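Side-chain contacts in aminopeptidase-like protein (Chaetomium thermophilum, PDB 5JM6), which probably acts as a zinc-dependent aminopeptidase of the M18 family, assembled as a dodecamer: residues V180-P185 with S267-S272; K297-A302 with P410-G415; I479-M484 with A489-L494. One frame throughout, in Å; residues are numbered along the deposited sequence.

Interaction 1: V180-P185 with S267-S272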
ATOM      1  N   VAL A 180      12.716 -39.212  35.093  1.00 33.08           N
ATOM      2  CA  VAL A 180      11.424 -39.767  35.463  1.00 35.27           C
ATOM      3  C   VAL A 180      11.281 -39.751  36.976  1.00 37.99           C
ATOM      4  O   VAL A 180      12.220 -40.089  37.697  1.00 37.91           O
ATOM      5  CB  VAL A 180      11.257 -41.210  34.946  1.00 33.62           C
ATOM      6  CG1 VAL A 180       9.833 -41.692  35.165  1.00 29.04           C
ATOM      7  CG2 VAL A 180      11.633 -41.296  33.476  1.00 34.85           C
ATOM      8  N   ILE A 181      10.109 -39.357  37.461  1.00 34.86           N
ATOM      9  CA  ILE A 181       9.860 -39.396  38.890  1.00 36.09           C
ATOM     10  C   ILE A 181       9.202 -40.732  39.206  1.00 38.47           C
ATOM     11  O   ILE A 181       8.029 -40.951  38.907  1.00 36.69           O
ATOM     12  CB  ILE A 181       8.973 -38.225  39.340  1.00 36.16           C
ATOM     13  CG1 ILE A 181       9.496 -36.913  38.751  1.00 38.75           C
ATOM     14  CG2 ILE A 181       8.922 -38.144  40.850  1.00 33.80           C
ATOM     15  CD1 ILE A 181      10.901 -36.561  39.196  1.00 38.25           C
ATOM     16  N   VAL A 182       9.970 -41.609  39.842  1.00 40.10           N
ATOM     17  CA  VAL A 182       9.565 -42.993  40.039  1.00 43.48           C
ATOM     18  C   VAL A 182       9.217 -43.242  41.497  1.00 45.80           C
ATOM     19  O   VAL A 182       9.814 -42.655  42.402  1.00 45.67           O
ATOM     20  CB  VAL A 182      10.683 -43.973  39.571  1.00 46.63           C
ATOM     21  CG1 VAL A 182      10.630 -45.308  40.315  1.00 46.13           C
ATOM     22  CG2 VAL A 182      10.603 -44.192  38.066  1.00 42.42           C
ATOM     23  N   LYS A 183       8.234 -44.107  41.718  1.00 49.71           N
ATOM     24  CA  LYS A 183       7.894 -44.542  43.055  1.00 52.08           C
ATOM     25  C   LYS A 183       8.533 -45.901  43.297  1.00 46.89           C
ATOM     26  O   LYS A 183       8.097 -46.904  42.734  1.00 45.17           O
ATOM     27  CB  LYS A 183       6.379 -44.625  43.220  1.00 53.19           C
ATOM     28  CG  LYS A 183       5.938 -44.832  44.643  1.00 56.94           C
ATOM     29  CD  LYS A 183       6.446 -43.675  45.478  1.00 59.03           C
ATOM     30  CE  LYS A 183       5.419 -43.211  46.491  1.00 63.26           C
ATOM     31  NZ  LYS A 183       6.007 -42.241  47.458  1.00 64.73           N
ATOM     32  N   ASP A 184       9.563 -45.931  44.137  1.00 59.51           N
ATOM     33  CA  ASP A 184      10.293 -47.164  44.418  1.00 65.17           C
ATOM     34  C   ASP A 184       9.372 -48.117  45.165  1.00 66.17           C
ATOM     35  O   ASP A 184       8.922 -47.805  46.266  1.00 60.47           O
ATOM     36  CB  ASP A 184      11.559 -46.860  45.232  1.00 59.58           C
ATOM     37  CG  ASP A 184      12.468 -48.074  45.412  1.00 66.13           C
ATOM     38  OD1 ASP A 184      12.023 -49.224  45.216  1.00 61.71           O
ATOM     39  OD2 ASP A 184      13.648 -47.869  45.767  1.00 74.19           O
ATOM     40  N   PRO A 185       9.080 -49.283  44.568  1.00 66.23           N
ATOM     41  CA  PRO A 185       8.119 -50.176  45.226  1.00 60.35           C
ATOM     42  C   PRO A 185       8.665 -50.722  46.545  1.00 68.34           C
ATOM     43  O   PRO A 185       7.904 -50.870  47.503  1.00 64.41           O
ATOM     44  CB  PRO A 185       7.901 -51.289  44.196  1.00 65.48           C
ATOM     45  CG  PRO A 185       9.091 -51.247  43.302  1.00 69.40           C
ATOM     46  CD  PRO A 185       9.613 -49.842  43.312  1.00 64.49           C
ATOM     47  N   SER A 267      10.441 -50.093  30.414  1.00 50.82           N
ATOM     48  CA  SER A 267      11.406 -51.163  30.193  1.00 48.77           C
ATOM     49  C   SER A 267      12.825 -50.655  30.429  1.00 47.59           C
ATOM     50  O   SER A 267      13.650 -51.359  31.011  1.00 54.79           O
ATOM     51  CB  SER A 267      11.276 -51.743  28.783  1.00 46.63           C
ATOM     52  OG  SER A 267      12.132 -51.076  27.873  1.00 63.32           O
ATOM     53  N   GLN A 268      13.100 -49.430  29.985  1.00 47.32           N
ATOM     54  CA  GLN A 268      14.413 -48.815  30.178  1.00 44.40           C
ATOM     55  C   GLN A 268      14.761 -48.709  31.655  1.00 46.15           C
ATOM     56  O   GLN A 268      15.925 -48.804  32.038  1.00 48.70           O
ATOM     57  CB  GLN A 268      14.466 -47.420  29.552  1.00 50.00           C
ATOM     58  CG  GLN A 268      14.036 -47.352  28.105  1.00 56.70           C
ATOM     59  CD  GLN A 268      15.182 -47.549  27.141  1.00 56.97           C
ATOM     60  OE1 GLN A 268      16.332 -47.244  27.455  1.00 60.98           O
ATOM     61  NE2 GLN A 268      14.874 -48.058  25.955  1.00 49.57           N
ATOM     62  N   LEU A 269      13.746 -48.489  32.480  1.00 44.42           N
ATOM     63  CA  LEU A 269      13.963 -48.347  33.910  1.00 50.98           C
ATOM     64  C   LEU A 269      13.717 -49.651  34.677  1.00 50.82           C
ATOM     65  O   LEU A 269      13.877 -49.694  35.896  1.00 51.29           O
ATOM     66  CB  LEU A 269      13.074 -47.238  34.466  1.00 48.99           C
ATOM     67  CG  LEU A 269      13.032 -45.845  33.846  1.00 50.60           C
ATOM     68  CD1 LEU A 269      11.903 -45.047  34.480  1.00 48.02           C
ATOM     69  CD2 LEU A 269      14.359 -45.135  34.031  1.00 45.70           C
ATOM     70  N   GLY A 270      13.330 -50.709  33.968  1.00 52.33           N
ATOM     71  CA  GLY A 270      13.089 -52.000  34.591  1.00 51.66           C
ATOM     72  C   GLY A 270      11.883 -52.025  35.516  1.00 62.53           C
ATOM     73  O   GLY A 270      11.939 -52.593  36.609  1.00 66.86           O
ATOM     74  N   LEU A 271      10.795 -51.405  35.071  1.00 60.40           N
ATOM     75  CA  LEU A 271       9.540 -51.369  35.817  1.00 60.28           C
ATOM     76  C   LEU A 271       8.401 -51.975  35.003  1.00 61.21           C
ATOM     77  O   LEU A 271       8.422 -51.940  33.773  1.00 59.29           O
ATOM     78  CB  LEU A 271       9.183 -49.935  36.208  1.00 58.16           C
ATOM     79  CG  LEU A 271       9.998 -49.263  37.307  1.00 58.43           C
ATOM     80  CD1 LEU A 271      11.015 -48.374  36.702  1.00 61.85           C
ATOM     81  CD2 LEU A 271       9.088 -48.440  38.182  1.00 60.88           C
ATOM     82  N   SER A 272       7.403 -52.517  35.690  1.00 64.11           N
ATOM     83  CA  SER A 272       6.259 -53.145  35.033  1.00 63.85           C
ATOM     84  C   SER A 272       5.000 -52.284  35.147  1.00 58.83           C
ATOM     85  O   SER A 272       4.341 -52.012  34.146  1.00 57.74           O
ATOM     86  CB  SER A 272       6.001 -54.552  35.583  1.00 62.41           C
ATOM     87  OG  SER A 272       5.560 -54.525  36.927  1.00 60.59           O
TER

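Interaction 2: K297-A302 with P410-G415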
ATOM      1  N   LYS A 297      39.255 -32.278   9.029  1.00 37.35           N
ATOM      2  CA  LYS A 297      38.634 -32.556  10.329  1.00 37.21           C
ATOM      3  C   LYS A 297      38.977 -31.460  11.338  1.00 34.91           C
ATOM      4  O   LYS A 297      39.328 -31.733  12.487  1.00 33.94           O
ATOM      5  CB  LYS A 297      39.044 -33.941  10.849  1.00 31.24           C
ATOM      6  CG  LYS A 297      38.465 -35.073  10.011  1.00 33.93           C
ATOM      7  CD  LYS A 297      39.075 -36.423  10.336  1.00 26.97           C
ATOM      8  CE  LYS A 297      38.593 -37.474   9.348  1.00 24.79           C
ATOM      9  NZ  LYS A 297      38.986 -38.848   9.755  1.00 27.07           N
ATOM     10  N   GLU A 298      38.870 -30.216  10.876  1.00 31.97           N
ATOM     11  CA  GLU A 298      39.073 -29.035  11.710  1.00 34.16           C
ATOM     12  C   GLU A 298      37.801 -28.627  12.442  1.00 35.35           C
ATOM     13  O   GLU A 298      37.846 -27.840  13.384  1.00 36.99           O
ATOM     14  CB  GLU A 298      39.550 -27.847  10.870  1.00 36.92           C
ATOM     15  CG  GLU A 298      40.609 -28.163   9.834  1.00 43.86           C
ATOM     16  CD  GLU A 298      40.087 -28.033   8.414  1.00 44.82           C
ATOM     17  OE1 GLU A 298      38.980 -28.541   8.134  1.00 38.55           O
ATOM     18  OE2 GLU A 298      40.783 -27.417   7.578  1.00 42.78           O
ATOM     19  N   PHE A 299      36.669 -29.163  11.999  1.00 32.65           N
ATOM     20  CA  PHE A 299      35.361 -28.751  12.496  1.00 31.94           C
ATOM     21  C   PHE A 299      34.791 -29.773  13.461  1.00 34.28           C
ATOM     22  O   PHE A 299      35.106 -30.956  13.374  1.00 32.35           O
ATOM     23  CB  PHE A 299      34.366 -28.560  11.348  1.00 35.03           C
ATOM     24  CG  PHE A 299      34.707 -27.440  10.418  1.00 34.39           C
ATOM     25  CD1 PHE A 299      34.978 -26.172  10.901  1.00 36.12           C
ATOM     26  CD2 PHE A 299      34.749 -27.656   9.052  1.00 36.04           C
ATOM     27  CE1 PHE A 299      35.286 -25.143  10.038  1.00 34.26           C
ATOM     28  CE2 PHE A 299      35.059 -26.633   8.187  1.00 36.54           C
ATOM     29  CZ  PHE A 299      35.333 -25.376   8.684  1.00 33.04           C
ATOM     30  N   ILE A 300      33.978 -29.306  14.399  1.00 33.54           N
ATOM     31  CA  ILE A 300      33.121 -30.196  15.169  1.00 31.05           C
ATOM     32  C   ILE A 300      31.663 -29.868  14.864  1.00 31.72           C
ATOM     33  O   ILE A 300      31.234 -28.726  15.013  1.00 29.88           O
ATOM     34  CB  ILE A 300      33.382 -30.086  16.682  1.00 30.97           C
ATOM     35  CG1 ILE A 300      34.725 -30.725  17.032  1.00 32.41           C
ATOM     36  CG2 ILE A 300      32.275 -30.769  17.469  1.00 31.38           C
ATOM     37  CD1 ILE A 300      35.139 -30.527  18.472  1.00 31.73           C
ATOM     38  N   PHE A 301      30.913 -30.868  14.409  1.00 33.71           N
ATOM     39  CA  PHE A 301      29.485 -30.702  14.159  1.00 36.49           C
ATOM     40  C   PHE A 301      28.691 -31.329  15.294  1.00 36.78           C
ATOM     41  O   PHE A 301      28.728 -32.544  15.486  1.00 35.86           O
ATOM     42  CB  PHE A 301      29.072 -31.338  12.829  1.00 35.11           C
ATOM     43  CG  PHE A 301      29.857 -30.855  11.644  1.00 36.01           C
ATOM     44  CD1 PHE A 301      30.371 -29.569  11.604  1.00 38.91           C
ATOM     45  CD2 PHE A 301      30.076 -31.692  10.562  1.00 35.59           C
ATOM     46  CE1 PHE A 301      31.093 -29.133  10.510  1.00 35.78           C
ATOM     47  CE2 PHE A 301      30.795 -31.261   9.466  1.00 35.97           C
ATOM     48  CZ  PHE A 301      31.304 -29.980   9.440  1.00 30.90           C
ATOM     49  N   ALA A 302      27.983 -30.500  16.050  1.00 35.27           N
ATOM     50  CA  ALA A 302      27.163 -30.995  17.146  1.00 35.01           C
ATOM     51  C   ALA A 302      26.049 -30.017  17.476  1.00 36.29           C
ATOM     52  O   ALA A 302      26.148 -28.825  17.184  1.00 34.84           O
ATOM     53  CB  ALA A 302      28.020 -31.254  18.373  1.00 36.05           C
ATOM     54  N   PRO A 410      35.881 -13.176  15.727  1.00 39.35           N
ATOM     55  CA  PRO A 410      36.843 -14.238  16.050  1.00 39.52           C
ATOM     56  C   PRO A 410      36.838 -15.431  15.098  1.00 38.93           C
ATOM     57  O   PRO A 410      35.818 -15.764  14.493  1.00 36.24           O
ATOM     58  CB  PRO A 410      36.410 -14.690  17.454  1.00 40.03           C
ATOM     59  CG  PRO A 410      35.453 -13.643  17.941  1.00 38.93           C
ATOM     60  CD  PRO A 410      34.793 -13.118  16.715  1.00 43.35           C
ATOM     61  N   ARG A 411      37.988 -16.075  14.988  1.00 35.95           N
ATOM     62  CA  ARG A 411      38.186 -17.231  14.131  1.00 37.49           C
ATOM     63  C   ARG A 411      38.085 -18.545  14.880  1.00 36.49           C
ATOM     64  O   ARG A 411      38.102 -18.575  16.101  1.00 45.75           O
ATOM     65  CB  ARG A 411      39.560 -17.147  13.480  1.00 37.44           C
ATOM     66  CG  ARG A 411      39.888 -15.782  12.922  1.00 43.40           C
ATOM     67  CD  ARG A 411      39.326 -15.604  11.528  1.00 41.54           C
ATOM     68  NE  ARG A 411      40.369 -15.638  10.516  1.00 44.58           N
ATOM     69  CZ  ARG A 411      40.779 -14.572   9.844  1.00 50.44           C
ATOM     70  NH1 ARG A 411      40.222 -13.398  10.074  1.00 52.67           N
ATOM     71  NH2 ARG A 411      41.733 -14.680   8.937  1.00 53.24           N
ATOM     72  N   LEU A 412      37.972 -19.638  14.140  1.00 32.21           N
ATOM     73  CA  LEU A 412      37.929 -20.963  14.739  1.00 36.33           C
ATOM     74  C   LEU A 412      39.346 -21.486  14.920  1.00 36.49           C
ATOM     75  O   LEU A 412      40.240 -21.145  14.145  1.00 35.09           O
ATOM     76  CB  LEU A 412      37.112 -21.934  13.889  1.00 28.51           C
ATOM     77  CG  LEU A 412      35.621 -21.650  13.729  1.00 30.00           C
ATOM     78  CD1 LEU A 412      34.962 -22.782  12.959  1.00 29.91           C
ATOM     79  CD2 LEU A 412      34.963 -21.458  15.086  1.00 28.93           C
ATOM     80  N   ASN A 413      39.543 -22.275  15.974  1.00 35.46           N
ATOM     81  CA  ASN A 413      40.831 -22.897  16.278  1.00 35.22           C
ATOM     82  C   ASN A 413      41.939 -21.876  16.515  1.00 32.75           C
ATOM     83  O   ASN A 413      43.055 -22.016  16.016  1.00 32.04           O
ATOM     84  CB  ASN A 413      41.235 -23.868  15.164  1.00 32.52           C
ATOM     85  CG  ASN A 413      40.385 -25.123  15.152  1.00 40.19           C
ATOM     86  OD1 ASN A 413      39.732 -25.451  16.144  1.00 35.20           O
ATOM     87  ND2 ASN A 413      40.392 -25.835  14.033  1.00 41.81           N
ATOM     88  N   VAL A 414      41.620 -20.858  17.302  1.00 37.74           N
ATOM     89  CA  VAL A 414      42.571 -19.812  17.647  1.00 33.51           C
ATOM     90  C   VAL A 414      42.625 -19.671  19.162  1.00 35.05           C
ATOM     91  O   VAL A 414      43.679 -19.818  19.780  1.00 30.08           O
ATOM     92  CB  VAL A 414      42.205 -18.470  16.989  1.00 32.67           C
ATOM     93  CG1 VAL A 414      42.970 -17.330  17.630  1.00 30.22           C
ATOM     94  CG2 VAL A 414      42.490 -18.526  15.498  1.00 38.20           C
ATOM     95  N   GLY A 415      41.482 -19.357  19.752  1.00 34.63           N
ATOM     96  CA  GLY A 415      41.403 -19.222  21.188  1.00 37.60           C
ATOM     97  C   GLY A 415      40.117 -18.549  21.594  1.00 36.51           C
ATOM     98  O   GLY A 415      39.243 -18.283  20.768  1.00 36.94           O
TER

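Interaction 3: I479-M484 with A489-L494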
ATOM      1  N   ILE A 479      33.933 -18.987  23.716  1.00 39.96           N
ATOM      2  CA  ILE A 479      34.538 -19.772  22.659  1.00 41.90           C
ATOM      3  C   ILE A 479      33.710 -19.533  21.406  1.00 42.13           C
ATOM      4  O   ILE A 479      32.484 -19.637  21.446  1.00 43.52           O
ATOM      5  CB  ILE A 479      34.587 -21.267  23.026  1.00 39.21           C
ATOM      6  CG1 ILE A 479      35.309 -21.454  24.365  1.00 40.10           C
ATOM      7  CG2 ILE A 479      35.259 -22.077  21.930  1.00 36.67           C
ATOM      8  CD1 ILE A 479      35.388 -22.890  24.831  1.00 38.51           C
ATOM      9  N   PRO A 480      34.371 -19.178  20.295  1.00 34.53           N
ATOM     10  CA  PRO A 480      33.637 -18.799  19.084  1.00 36.28           C
ATOM     11  C   PRO A 480      32.872 -19.962  18.466  1.00 35.83           C
ATOM     12  O   PRO A 480      33.300 -21.114  18.552  1.00 38.88           O
ATOM     13  CB  PRO A 480      34.741 -18.308  18.146  1.00 38.62           C
ATOM     14  CG  PRO A 480      35.964 -19.003  18.615  1.00 39.66           C
ATOM     15  CD  PRO A 480      35.829 -19.102  20.103  1.00 35.37           C
ATOM     16  N   GLN A 481      31.737 -19.645  17.855  1.00 37.59           N
ATOM     17  CA  GLN A 481      30.853 -20.651  17.291  1.00 37.52           C
ATOM     18  C   GLN A 481      30.034 -20.091  16.131  1.00 40.83           C
ATOM     19  O   GLN A 481      29.695 -18.907  16.111  1.00 42.05           O
ATOM     20  CB  GLN A 481      29.927 -21.195  18.382  1.00 39.69           C
ATOM     21  CG  GLN A 481      28.562 -21.640  17.897  1.00 40.00           C
ATOM     22  CD  GLN A 481      27.622 -21.951  19.033  1.00 48.03           C
ATOM     23  OE1 GLN A 481      27.941 -21.713  20.194  1.00 51.31           O
ATOM     24  NE2 GLN A 481      26.456 -22.488  18.707  1.00 46.51           N
ATOM     25  N   LEU A 482      29.717 -20.955  15.172  1.00 39.51           N
ATOM     26  CA  LEU A 482      28.803 -20.621  14.089  1.00 36.84           C
ATOM     27  C   LEU A 482      27.443 -21.269  14.322  1.00 36.52           C
ATOM     28  O   LEU A 482      27.347 -22.306  14.979  1.00 37.98           O
ATOM     29  CB  LEU A 482      29.369 -21.063  12.740  1.00 34.90           C
ATOM     30  CG  LEU A 482      30.382 -20.103  12.122  1.00 37.06           C
ATOM     31  CD1 LEU A 482      30.681 -20.475  10.678  1.00 35.32           C
ATOM     32  CD2 LEU A 482      29.864 -18.677  12.217  1.00 37.84           C
ATOM     33  N   SER A 483      26.397 -20.620  13.814  1.00 38.14           N
ATOM     34  CA  SER A 483      25.037 -21.154  13.850  1.00 37.30           C
ATOM     35  C   SER A 483      24.549 -21.397  15.273  1.00 37.82           C
ATOM     36  O   SER A 483      23.992 -22.453  15.580  1.00 39.25           O
ATOM     37  CB  SER A 483      24.948 -22.448  13.037  1.00 38.35           C
ATOM     38  OG  SER A 483      25.371 -22.237  11.701  1.00 46.42           O
ATOM     39  N   MET A 484      24.762 -20.411  16.137  1.00 37.56           N
ATOM     40  CA  MET A 484      24.289 -20.472  17.512  1.00 40.63           C
ATOM     41  C   MET A 484      22.769 -20.606  17.553  1.00 41.56           C
ATOM     42  O   MET A 484      22.070 -19.956  16.775  1.00 44.67           O
ATOM     43  CB  MET A 484      24.742 -19.230  18.281  1.00 47.40           C
ATOM     44  CG  MET A 484      24.394 -19.237  19.755  1.00 52.17           C
ATOM     45  SD  MET A 484      24.970 -17.745  20.587  1.00 55.76           S
ATOM     46  CE  MET A 484      26.730 -17.828  20.265  1.00 48.65           C
ATOM     47  N   ALA A 489      25.039 -27.044  15.487  1.00 36.94           N
ATOM     48  CA  ALA A 489      25.988 -25.951  15.269  1.00 30.94           C
ATOM     49  C   ALA A 489      27.382 -26.475  14.931  1.00 32.67           C
ATOM     50  O   ALA A 489      27.569 -27.675  14.731  1.00 35.33           O
ATOM     51  CB  ALA A 489      26.043 -25.046  16.491  1.00 29.06           C
ATOM     52  N   MET A 490      28.352 -25.568  14.843  1.00 32.52           N
ATOM     53  CA  MET A 490      29.735 -25.952  14.577  1.00 33.13           C
ATOM     54  C   MET A 490      30.749 -25.024  15.247  1.00 35.88           C
ATOM     55  O   MET A 490      30.536 -23.815  15.335  1.00 39.82           O
ATOM     56  CB  MET A 490      29.993 -25.986  13.068  1.00 30.26           C
ATOM     57  CG  MET A 490      29.704 -24.668  12.365  1.00 36.08           C
ATOM     58  SD  MET A 490      30.071 -24.680  10.599  1.00 42.58           S
ATOM     59  CE  MET A 490      31.858 -24.605  10.610  1.00 40.94           C
ATOM     60  N   THR A 491      31.842 -25.606  15.734  1.00 30.07           N
ATOM     61  CA  THR A 491      33.042 -24.850  16.084  1.00 33.31           C
ATOM     62  C   THR A 491      34.249 -25.600  15.541  1.00 33.39           C
ATOM     63  O   THR A 491      34.104 -26.645  14.906  1.00 37.02           O
ATOM     64  CB  THR A 491      33.219 -24.647  17.610  1.00 33.41           C
ATOM     65  OG1 THR A 491      33.551 -25.893  18.235  1.00 34.52           O
ATOM     66  CG2 THR A 491      31.962 -24.083  18.236  1.00 39.28           C
ATOM     67  N   GLY A 492      35.438 -25.067  15.791  1.00 29.04           N
ATOM     68  CA  GLY A 492      36.659 -25.749  15.415  1.00 32.95           C
ATOM     69  C   GLY A 492      36.923 -26.938  16.320  1.00 32.18           C
ATOM     70  O   GLY A 492      36.505 -26.951  17.478  1.00 35.89           O
ATOM     71  N   SER A 493      37.624 -27.934  15.794  1.00 28.72           N
ATOM     72  CA  SER A 493      37.895 -29.153  16.545  1.00 30.63           C
ATOM     73  C   SER A 493      38.830 -28.912  17.727  1.00 40.85           C
ATOM     74  O   SER A 493      38.849 -29.694  18.677  1.00 44.20           O
ATOM     75  CB  SER A 493      38.485 -30.222  15.628  1.00 30.55           C
ATOM     76  OG  SER A 493      39.705 -29.781  15.064  1.00 35.29           O
ATOM     77  N   LEU A 494      39.610 -27.837  17.666  1.00 35.74           N
ATOM     78  CA  LEU A 494      40.529 -27.515  18.753  1.00 33.92           C
ATOM     79  C   LEU A 494      39.927 -26.557  19.767  1.00 38.17           C
ATOM     80  O   LEU A 494      40.543 -26.261  20.788  1.00 36.18           O
ATOM     81  CB  LEU A 494      41.814 -26.908  18.202  1.00 37.90           C
ATOM     82  CG  LEU A 494      42.596 -27.777  17.228  1.00 33.39           C
ATOM     83  CD1 LEU A 494      43.770 -26.988  16.688  1.00 22.40           C
ATOM     84  CD2 LEU A 494      43.058 -29.049  17.917  1.00 40.16           C
TER

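Interaction 1: V180-P185 with S267-S272
Leu269 sets one methyl, CD1, against two valines of strand 174-183, Val180 and Val182, and that methyl carries most of the contact. The Leu269 side chain comes to Val180 at a slant, CD1 lying 3.9 Å from Val180 CG2 and almost as near to its CB and CG1, so that it meets the whole branched end of this valine. Against Val182 the same leucine runs the opposite way: the two side chains slide past each other, and CD1 reaches Val182 CG2 at 3.9 Å. In Val182 this methyl stands opposite the carbonyl carbon while CG1 lies anti to the backbone N (chi1 153°), which turns the two branches to different leucines. CG1 takes Leu271, meeting its CD2 tip to tip at 4.1 Å. No hydrogen bond joins the two segments; the contact is wholly apolar. Val180 and Val182 look to the same side of the strand, whereas Ile181 between them faces away and packs on Trp517 of the second subunit. Leu269 and Leu271 flank Gly270, whose positive phi belongs to a Schellman motif closing helix 259-268. Val180 also touches Ile265 of that helix and Ile277 of the adjoining strand. The arrangement is typical of the turn that ends a helix, packed through its leucines on a face of an antiparallel beta-sheet, here the six-stranded one.

Interaction 2: K297-A302 with P410-G415
Asn413 crosses from a loop to the backbone of a beta bulge: its ND2 donates a weak hydrogen bond to Glu298 O, 3.3 Å away, with an N-H...O angle of 151°. Glu298 and Phe299 both face Gly293, forming a classic bulge at the start of strand 299-302. The amide also lies against the glutamate side chain, ND2 being 3.8 Å from Glu298 CB. Its other end is held separately, since OD1 accepts a hydrogen bond from the backbone N of Leu494; with a partner at each end, the amide is probably restrained from flipping, though its ND2 bond is weak. Asn413 itself has a positive phi, 61°, and its CG stands opposite the carbonyl carbon (chi1 -71°), a setting from which the amide extends to the strand. With an alanine in its place, the bulge carbonyl would probably lose its loop partner and the Leu494 N-H its acceptor. Glu298 turns its carboxylate elsewhere, OE2 accepting the N-H of Ile231 of the third subunit. Beside this polar link, Leu412 and Phe299 cross at about a right angle. The leucine methyl CD1 comes to the ring at its edge, in plane, 3.8 Å from Phe299 CE1 and 4.0 Å from Phe299 CD1; it does not lie over a face. Arg411, just before Leu412, forms a salt bridge with Asp235 of the third subunit, which places the loop at a subunit interface. Within the chain, strand 299-302 is the middle member of a small antiparallel sheet, between strands 291-293 and 489-492, with helix 55-64 against Ile300; the loop leads from strand 386-394 to strand 417-419 and touches strand 448-450 through Pro410.

Interaction 3: I479-M484 with A489-L494
Leu482 and Met490 form a single antiparallel bridge, a hydrogen-bonded pair. Its stronger bond runs from Leu482 N to Met490 O and is 3.0 Å long. The return bond, Met490 N to Leu482 O, is weak at 3.4 Å. The bridge joins the segment 479-484 to strand 489-492. The two side chains of the pair touch near their roots, Leu482 CB lying 3.6 Å from Met490 CG. Chi1 of Met490, 57°, sets CG between its own N and carbonyl carbon, and the chain then bends at chi3; beyond this contact Met490 packs on Phe299 and Phe301. Thr491 brings its methyl CG2 alongside Gln481 CB at 3.5 Å and close to Pro480 O, while its hydroxyl donates to the carbonyl of the next residue, Gly492 O, at 3.2 Å. Farther along, Gln481 extends its chain so that NE2 comes 3.4 Å from Ala489 CB, a methyl that also lies against the carbonyl oxygens of Leu482 and Ser483. Ser483 OG bonds to Thr206 O and Asp171 OD1 of the third subunit. Every touching residue is buried. The direct polar bonds across the contact are confined to backbone atoms, while the side chains add methyl and methylene contacts, partly to carbonyl oxygens; this is consistent with the main chain setting the pairing on both sides of the short connection that carries His485, a zinc ligand.

How the interactions relate
Interactions 2 and 3 form one neighbourhood, their centres 5 Å apart, because strands 299-302 and 489-492 are partners in the same three-stranded sheet. A probable backbone bond joins Ala302 O to Ala489 N, and both contacts border the third subunit. Interaction 3 lies nearer the zinc site: the Gln481 side chain is about 7 Å from a bound zinc ion and about 5 Å from the side chain of Asp306, a zinc ligand. Interaction 1 is separate, on the opposite side of the chain's centre and away from the metal sites; its centre is 41 Å from that of interaction 2 and 38 Å from that of interaction 3, and it neighbours the second subunit instead.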